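Local coordinates for alpha-catenin-like protein hmp-1 (Caenorhabditis elegans, PDB 5H5M) that links the cadherin-catenin complex of adherens junctions to actin filaments and is required for cell migration and cell shape change during embryonic body enclosure and elongation, at residues Met151-Glu154 and His155-Ile159; Leu341-Pro345 and Lys346-Glu350; Glu354-Asn357 and Ala358-Val362. All coordinates share one frame; numbering follows the deposited sequence.

Contact 1: Met151-Glu154 and His155-Ile159; sequences MFQE and HANEI
Met151, Phe152, Gln153 and Glu154 each offer a backbone carbonyl to the amide four residues on, at His155, Ala156, Asn157 and Glu158, and the four i to i+4 bonds show an uninterrupted stretch of alpha helix. The shortest of the four bonds runs from Ala156 N to Phe152 O at 2.8 Å, the longest from Glu158 N to Glu154 O at 3.1 Å.

One side-chain bond spans the same i to i+4 spacing. Gln153 NE2 donates to Asn157 OD1 over 3.0 Å, with an angle of 151° at the hydrogen. The oxygen lies in the plane of the Gln153 amide, whereas the nitrogen comes to Asn157 OD1 tilted from the Asn157 carbonyl plane; the two amides are turned 44° against each other and cannot stack flat. Gln153 gets there by a bend: its CG stands anti to the backbone N, and the turn at chi2 (66°) swings the amide forward along the helix axis. Asn157 OD1 also sits 3.2 Å from Gln153 O, two acceptors side by side, and the Gln153 N-H probably offsets the repulsion between them.

Ala156 CB rests 3.3 Å from Gln153 O, and His155 CB lies against the carbonyl oxygens of Met151 and Phe152. Outside the segments, Phe152 meets Trp220 of helix 207-233 edge-to-face, and Ala156 touches Ala190 of helix 173-202.

The chemistry is thus divided by side: Phe152, Ala156 and Ile159 turn apolar groups into the helical bundle, while the side-chain hydrogen bond from Gln153 to Asn157 probably restrains two polar side chains along its border.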
loop_
_atom_site.group_PDB
_atom_site.type_symbol
_atom_site.label_atom_id
_atom_site.label_comp_id
_atom_site.label_asym_id
_atom_site.label_seq_id
_atom_site.Cartn_x
_atom_site.Cartn_y
_atom_site.Cartn_z
ATOM N N MET A 151 4.063 -17.186 11.085
ATOM C CA MET A 151 3.710 -15.790 10.856
ATOM C C MET A 151 4.700 -15.106 9.921
ATOM O O MET A 151 4.300 -14.363 9.024
ATOM C CB MET A 151 3.629 -15.030 12.183
ATOM C CG MET A 151 2.580 -15.576 13.134
ATOM S SD MET A 151 0.972 -15.777 12.339
ATOM C CE MET A 151 0.598 -14.082 11.895
ATOM N N PHE A 152 5.989 -15.353 10.137
ATOM C CA PHE A 152 7.022 -14.791 9.274
ATOM C C PHE A 152 6.839 -15.232 7.820
ATOM O O PHE A 152 6.978 -14.424 6.899
ATOM C CB PHE A 152 8.417 -15.192 9.759
ATOM C CG PHE A 152 9.494 -14.963 8.737
ATOM C CD1 PHE A 152 10.010 -13.694 8.528
ATOM C CD2 PHE A 152 9.984 -16.014 7.977
ATOM C CE1 PHE A 152 11.000 -13.474 7.584
ATOM C CE2 PHE A 152 10.969 -15.801 7.028
ATOM C CZ PHE A 152 11.479 -14.528 6.831
ATOM N N GLN A 153 6.531 -16.512 7.623
ATOM C CA GLN A 153 6.354 -17.055 6.281
ATOM C C GLN A 153 5.150 -16.420 5.590
ATOM O O GLN A 153 5.215 -16.073 4.410
ATOM C CB GLN A 153 6.195 -18.576 6.327
ATOM C CG GLN A 153 5.955 -19.217 4.969
ATOM C CD GLN A 153 7.151 -19.091 4.037
ATOM O OE1 GLN A 153 8.262 -19.504 4.373
ATOM N NE2 GLN A 153 6.928 -18.516 2.862
ATOM N N GLU A 154 4.060 -16.259 6.336
ATOM C CA GLU A 154 2.859 -15.612 5.810
ATOM C C GLU A 154 3.131 -14.150 5.463
ATOM O O GLU A 154 2.636 -13.637 4.462
ATOM C CB GLU A 154 1.707 -15.718 6.813
ATOM C CG GLU A 154 1.225 -17.143 7.035
ATOM C CD GLU A 154 0.091 -17.236 8.039
ATOM O OE1 GLU A 154 -0.291 -16.192 8.611
ATOM O OE2 GLU A 154 -0.417 -18.357 8.256
ATOM N N HIS A 155 3.919 -13.489 6.306
ATOM C CA HIS A 155 4.373 -12.125 6.050
ATOM C C HIS A 155 5.200 -12.071 4.765
ATOM O O HIS A 155 5.068 -11.144 3.965
ATOM C CB HIS A 155 5.185 -11.615 7.246
ATOM C CG HIS A 155 6.026 -10.411 6.953
ATOM N ND1 HIS A 155 5.525 -9.128 6.968
ATOM C CD2 HIS A 155 7.344 -10.298 6.655
ATOM C CE1 HIS A 155 6.496 -8.275 6.687
ATOM N NE2 HIS A 155 7.608 -8.961 6.491
ATOM N N ALA A 156 6.048 -13.079 4.577
ATOM C CA ALA A 156 6.863 -13.191 3.371
ATOM C C ALA A 156 5.997 -13.369 2.122
ATOM O O ALA A 156 6.250 -12.739 1.097
ATOM C CB ALA A 156 7.840 -14.343 3.502
ATOM N N ASN A 157 4.982 -14.226 2.214
ATOM C CA ASN A 157 4.053 -14.435 1.106
ATOM C C ASN A 157 3.356 -13.145 0.691
ATOM O O ASN A 157 3.145 -12.898 -0.496
ATOM C CB ASN A 157 2.997 -15.480 1.469
ATOM C CG ASN A 157 3.595 -16.837 1.771
ATOM O OD1 ASN A 157 4.746 -17.109 1.437
ATOM N ND2 ASN A 157 2.805 -17.703 2.400
ATOM N N GLU A 158 2.998 -12.324 1.675
ATOM C CA GLU A 158 2.298 -11.077 1.398
ATOM C C GLU A 158 3.179 -10.084 0.638
ATOM O O GLU A 158 2.773 -9.573 -0.408
ATOM C CB GLU A 158 1.792 -10.443 2.693
ATOM C CG GLU A 158 0.875 -9.248 2.470
ATOM C CD GLU A 158 0.354 -8.652 3.768
ATOM O OE1 GLU A 158 0.714 -9.162 4.852
ATOM O OE2 GLU A 158 -0.417 -7.669 3.702
ATOM N N ILE A 159 4.382 -9.816 1.143
ATOM C CA ILE A 159 5.230 -8.814 0.503
ATOM C C ILE A 159 5.648 -9.269 -0.889
ATOM O O ILE A 159 5.838 -8.448 -1.780
ATOM C CB ILE A 159 6.497 -8.476 1.333
ATOM C CG1 ILE A 159 7.371 -9.710 1.554
ATOM C CG2 ILE A 159 6.119 -7.835 2.661
ATOM C CD1 ILE A 159 8.755 -9.377 2.082
#

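Contact 2: Leu341-Pro345 and Lys346-Glu350; sequences LTWDP and KTKEE
Trp343 lays its indole against Thr347, whose CG2 methyl stands 3.5 Å from the centroid of the five-membered ring and 6° off its normal, a CH-pi contact over the face. Two torsions arrange this: Trp343 CG is anti to its own carbonyl carbon (chi1 -76°), and Thr347 chi1 of -63° sends the methyl to the indole and the hydroxyl to Asp344.

Asp344 OD1 takes two bonds from Thr347, one from OG1 at 2.8 Å and one from the backbone N at 2.9 Å. The hydroxyl comes on the syn side, the amide from above the carboxylate plane, and they arrive from opposite faces, which should fix the rotation of the carboxylate. Lys348 N bonds to Asp344 O at 3.2 Å. Lys348 itself runs extended until chi4, where a bend brings NZ to 2.7 Å from Trp343 O, though the angle is poor for a hydrogen bond. Farther along, Lys346 NZ makes a weak salt bridge to Glu349 OE1 at 3.4 Å.

The indole also touches Leu332 and Gln336 of helix 305-339; an alanine in place of Trp343 would probably leave the Thr347 methyl without its aromatic cover and open a gap toward that helix.

With Asp344 as N-cap and Pro345 in the first turn, the arrangement is a classic capped helix start, here opening helix 345-374 after the turn from helix 305-339.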
loop_
_atom_site.group_PDB
_atom_site.type_symbol
_atom_site.label_atom_id
_atom_site.label_comp_id
_atom_site.label_asym_id
_atom_site.label_seq_id
_atom_site.Cartn_x
_atom_site.Cartn_y
_atom_site.Cartn_z
ATOM N N LEU A 341 -12.604 -5.833 31.778
ATOM C CA LEU A 341 -13.710 -6.769 31.955
ATOM C C LEU A 341 -14.839 -6.188 32.822
ATOM O O LEU A 341 -15.914 -6.770 32.928
ATOM C CB LEU A 341 -13.161 -8.068 32.561
ATOM C CG LEU A 341 -14.033 -9.230 33.026
ATOM C CD1 LEU A 341 -14.903 -9.758 31.895
ATOM C CD2 LEU A 341 -13.143 -10.329 33.584
ATOM N N THR A 342 -14.590 -5.032 33.432
ATOM C CA THR A 342 -15.567 -4.396 34.312
ATOM C C THR A 342 -16.011 -3.021 33.809
ATOM O O THR A 342 -16.653 -2.266 34.539
ATOM C CB THR A 342 -15.008 -4.238 35.738
ATOM O OG1 THR A 342 -13.732 -3.588 35.682
ATOM C CG2 THR A 342 -14.845 -5.601 36.390
ATOM N N TRP A 343 -15.663 -2.699 32.566
ATOM C CA TRP A 343 -15.982 -1.392 31.991
ATOM C C TRP A 343 -17.475 -1.207 31.742
ATOM O O TRP A 343 -18.102 -2.009 31.050
ATOM C CB TRP A 343 -15.220 -1.181 30.677
ATOM C CG TRP A 343 -13.763 -0.865 30.849
ATOM C CD1 TRP A 343 -13.067 -0.809 32.022
ATOM C CD2 TRP A 343 -12.825 -0.547 29.813
ATOM N NE1 TRP A 343 -11.756 -0.482 31.781
ATOM C CE2 TRP A 343 -11.580 -0.313 30.427
ATOM C CE3 TRP A 343 -12.915 -0.439 28.419
ATOM C CZ2 TRP A 343 -10.436 0.021 29.707
ATOM C CZ3 TRP A 343 -11.777 -0.106 27.699
ATOM C CH2 TRP A 343 -10.554 0.119 28.344
ATOM N N ASP A 344 -18.039 -0.144 32.308
ATOM C CA ASP A 344 -19.404 0.249 31.984
ATOM C C ASP A 344 -19.371 1.083 30.698
ATOM O O ASP A 344 -18.286 1.465 30.246
ATOM C CB ASP A 344 -20.048 1.024 33.146
ATOM C CG ASP A 344 -19.237 2.235 33.579
ATOM O OD1 ASP A 344 -18.205 2.535 32.945
ATOM O OD2 ASP A 344 -19.648 2.898 34.557
ATOM N N PRO A 345 -20.544 1.338 30.088
ATOM C CA PRO A 345 -20.598 2.188 28.891
ATOM C C PRO A 345 -19.887 3.540 29.021
ATOM O O PRO A 345 -19.319 4.013 28.037
ATOM C CB PRO A 345 -22.100 2.388 28.689
ATOM C CG PRO A 345 -22.682 1.099 29.151
ATOM C CD PRO A 345 -21.829 0.645 30.313
ATOM N N LYS A 346 -19.907 4.145 30.204
ATOM C CA LYS A 346 -19.255 5.437 30.392
ATOM C C LYS A 346 -17.732 5.336 30.265
ATOM O O LYS A 346 -17.093 6.213 29.683
ATOM C CB LYS A 346 -19.624 6.040 31.750
ATOM C CG LYS A 346 -19.101 7.456 31.943
ATOM C CD LYS A 346 -19.513 8.345 30.775
ATOM C CE LYS A 346 -18.824 9.697 30.824
ATOM N NZ LYS A 346 -19.203 10.543 29.657
ATOM N N THR A 347 -17.153 4.270 30.811
ATOM C CA THR A 347 -15.712 4.071 30.713
ATOM C C THR A 347 -15.308 3.813 29.265
ATOM O O THR A 347 -14.302 4.338 28.791
ATOM C CB THR A 347 -15.234 2.902 31.596
ATOM O OG1 THR A 347 -15.503 3.200 32.971
ATOM C CG2 THR A 347 -13.735 2.675 31.421
ATOM N N LYS A 348 -16.104 3.012 28.563
ATOM C CA LYS A 348 -15.854 2.740 27.153
ATOM C C LYS A 348 -15.840 4.034 26.350
ATOM O O LYS A 348 -14.989 4.225 25.482
ATOM C CB LYS A 348 -16.904 1.782 26.584
ATOM C CG LYS A 348 -16.765 0.341 27.054
ATOM C CD LYS A 348 -17.842 -0.539 26.437
ATOM C CE LYS A 348 -17.708 -1.987 26.882
ATOM N NZ LYS A 348 -17.808 -2.115 28.362
ATOM N N GLU A 349 -16.783 4.923 26.652
ATOM C CA GLU A 349 -16.866 6.208 25.971
ATOM C C GLU A 349 -15.629 7.057 26.258
ATOM O O GLU A 349 -15.049 7.648 25.346
ATOM C CB GLU A 349 -18.134 6.959 26.384
ATOM C CG GLU A 349 -18.411 8.193 25.541
ATOM C CD GLU A 349 -19.602 8.994 26.033
ATOM O OE1 GLU A 349 -20.188 8.627 27.072
ATOM O OE2 GLU A 349 -19.952 9.996 25.377
ATOM N N GLU A 350 -15.223 7.104 27.524
ATOM C CA GLU A 350 -14.040 7.861 27.922
ATOM C C GLU A 350 -12.780 7.353 27.224
ATOM O O GLU A 350 -11.951 8.140 26.766
ATOM C CB GLU A 350 -13.848 7.803 29.440
ATOM C CG GLU A 350 -14.920 8.526 30.250
ATOM C CD GLU A 350 -14.699 8.402 31.748
ATOM O OE1 GLU A 350 -13.757 7.688 32.155
ATOM O OE2 GLU A 350 -15.463 9.017 32.522
#

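Contact 3: Glu354-Asn357 and Ala358-Val362; sequences EFIN and ACTLV
Phe355 and Cys359, one turn apart on helix 345-374, form a sulfur-aromatic contact on the inward side of a helical bundle of the vinculin/alpha-catenin family. Cys359 SG stands 3.8 Å from the centroid of the Phe355 ring, 16° off the ring normal, so it lies over the face, offset toward the rim on the CE2 side. Phe355 CE2 is the ring atom closest to Cys359 SG, at 3.6 Å. The torsions account for the meeting: Phe355 CG is anti to the backbone N, while Cys359 SG lies beside its own backbone N (chi1 -69°) and so points back to the ring of the preceding turn.

Apolar packing extends this pair outward. Phe355 touches Ile259 and Val276, Cys359 reaches Cys252 and Ile283, and Leu332 of helix 305-339 also meets the Phe355 ring; three helices thus contribute to the surroundings of the pair.

Hydrogen bonding along the backbone keeps the i to i+4 pattern, from Ala358 N to Glu354 O at 3.0 Å through Cys359 N to Phe355 O at 2.8 Å, but weakens at Leu361 N to Asn357 O, 3.5 Å.

The charged contact leaves the segments: Glu354 OE2 forms a salt bridge with Arg328 NE of helix 305-339.

A side-chain hydroxyl supplies the last bond. Ile356 O accepts from both Thr360 N, at 2.9 Å, and Thr360 OG1, at 2.6 Å; the two donors approach from opposite faces of the carbonyl plane, the hydroxyl 36° out of it.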
loop_
_atom_site.group_PDB
_atom_site.type_symbol
_atom_site.label_atom_id
_atom_site.label_comp_id
_atom_site.label_asym_id
_atom_site.label_seq_id
_atom_site.Cartn_x
_atom_site.Cartn_y
_atom_site.Cartn_z
ATOM N N GLU A 354 -10.352 8.998 24.384
ATOM C CA GLU A 354 -8.915 9.075 24.639
ATOM C C GLU A 354 -8.112 8.470 23.493
ATOM O O GLU A 354 -7.045 8.971 23.141
ATOM C CB GLU A 354 -8.559 8.376 25.955
ATOM C CG GLU A 354 -7.057 8.203 26.204
ATOM C CD GLU A 354 -6.283 9.516 26.245
ATOM O OE1 GLU A 354 -6.901 10.590 26.411
ATOM O OE2 GLU A 354 -5.041 9.469 26.118
ATOM N N PHE A 355 -8.633 7.397 22.908
ATOM C CA PHE A 355 -7.977 6.760 21.776
ATOM C C PHE A 355 -8.060 7.643 20.533
ATOM O O PHE A 355 -7.087 7.770 19.792
ATOM C CB PHE A 355 -8.597 5.392 21.493
ATOM C CG PHE A 355 -7.827 4.575 20.494
ATOM C CD1 PHE A 355 -6.523 4.189 20.757
ATOM C CD2 PHE A 355 -8.407 4.189 19.300
ATOM C CE1 PHE A 355 -5.809 3.433 19.845
ATOM C CE2 PHE A 355 -7.698 3.434 18.383
ATOM C CZ PHE A 355 -6.396 3.054 18.658
ATOM N N ILE A 356 -9.226 8.247 20.317
ATOM C CA ILE A 356 -9.434 9.156 19.193
ATOM C C ILE A 356 -8.505 10.362 19.277
ATOM O O ILE A 356 -7.876 10.742 18.288
ATOM C CB ILE A 356 -10.899 9.645 19.126
ATOM C CG1 ILE A 356 -11.812 8.526 18.623
ATOM C CG2 ILE A 356 -11.029 10.862 18.217
ATOM C CD1 ILE A 356 -13.281 8.915 18.572
ATOM N N ASN A 357 -8.417 10.958 20.461
ATOM C CA ASN A 357 -7.529 12.097 20.672
ATOM C C ASN A 357 -6.066 11.714 20.496
ATOM O O ASN A 357 -5.265 12.515 20.020
ATOM C CB ASN A 357 -7.744 12.705 22.061
ATOM C CG ASN A 357 -9.107 13.351 22.208
ATOM O OD1 ASN A 357 -9.712 13.780 21.226
ATOM N ND2 ASN A 357 -9.597 13.423 23.440
ATOM N N ALA A 358 -5.722 10.488 20.876
ATOM C CA ALA A 358 -4.358 9.998 20.706
ATOM C C ALA A 358 -4.037 9.773 19.230
ATOM O O ALA A 358 -2.966 10.148 18.760
ATOM C CB ALA A 358 -4.149 8.719 21.495
ATOM N N CYS A 359 -4.969 9.159 18.504
ATOM C CA CYS A 359 -4.796 8.922 17.074
ATOM C C CYS A 359 -4.693 10.239 16.313
ATOM O O CYS A 359 -4.005 10.328 15.297
ATOM C CB CYS A 359 -5.954 8.091 16.517
ATOM S SG CYS A 359 -5.999 6.381 17.067
ATOM N N THR A 360 -5.383 11.255 16.817
ATOM C CA THR A 360 -5.401 12.574 16.193
ATOM C C THR A 360 -4.010 13.220 16.230
ATOM O O THR A 360 -3.658 14.002 15.347
ATOM C CB THR A 360 -6.451 13.476 16.876
ATOM O OG1 THR A 360 -7.741 12.872 16.737
ATOM C CG2 THR A 360 -6.501 14.848 16.241
ATOM N N LEU A 361 -3.220 12.871 17.243
ATOM C CA LEU A 361 -1.804 13.235 17.290
ATOM C C LEU A 361 -1.091 12.847 15.997
ATOM O O LEU A 361 -0.474 13.681 15.334
ATOM C CB LEU A 361 -1.110 12.554 18.472
ATOM C CG LEU A 361 -0.839 13.281 19.790
ATOM C CD1 LEU A 361 -2.001 14.162 20.196
ATOM C CD2 LEU A 361 -0.536 12.255 20.874
ATOM N N VAL A 362 -1.179 11.566 15.655
ATOM C CA VAL A 362 -0.541 11.036 14.457
ATOM C C VAL A 362 -1.192 11.576 13.185
ATOM O O VAL A 362 -0.507 12.003 12.256
ATOM C CB VAL A 362 -0.595 9.492 14.440
ATOM C CG1 VAL A 362 -0.058 8.948 13.126
ATOM C CG2 VAL A 362 0.181 8.917 15.620
#

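Overall arrangement
Contacts 2 and 3 belong to one helix, 345-374: contact 2 begins it at the cap and contact 3 lies farther along, their centres 18 Å apart. Both lean on helix 305-339 and share Leu332, which meets Trp343 of the first and Phe355 of the second. Contact 1 sits on helix 142-166, with its centre about 30 Å from that of contact 3 and 36 Å from that of contact 2; nearest atoms stay about 19 and 24 Å away. It packs against a different set, helices 128-137, 173-202 and 207-233. The three thus fall into two helical neighbourhoods of the M domain, one holding contact 1 and the other contacts 2 and 3.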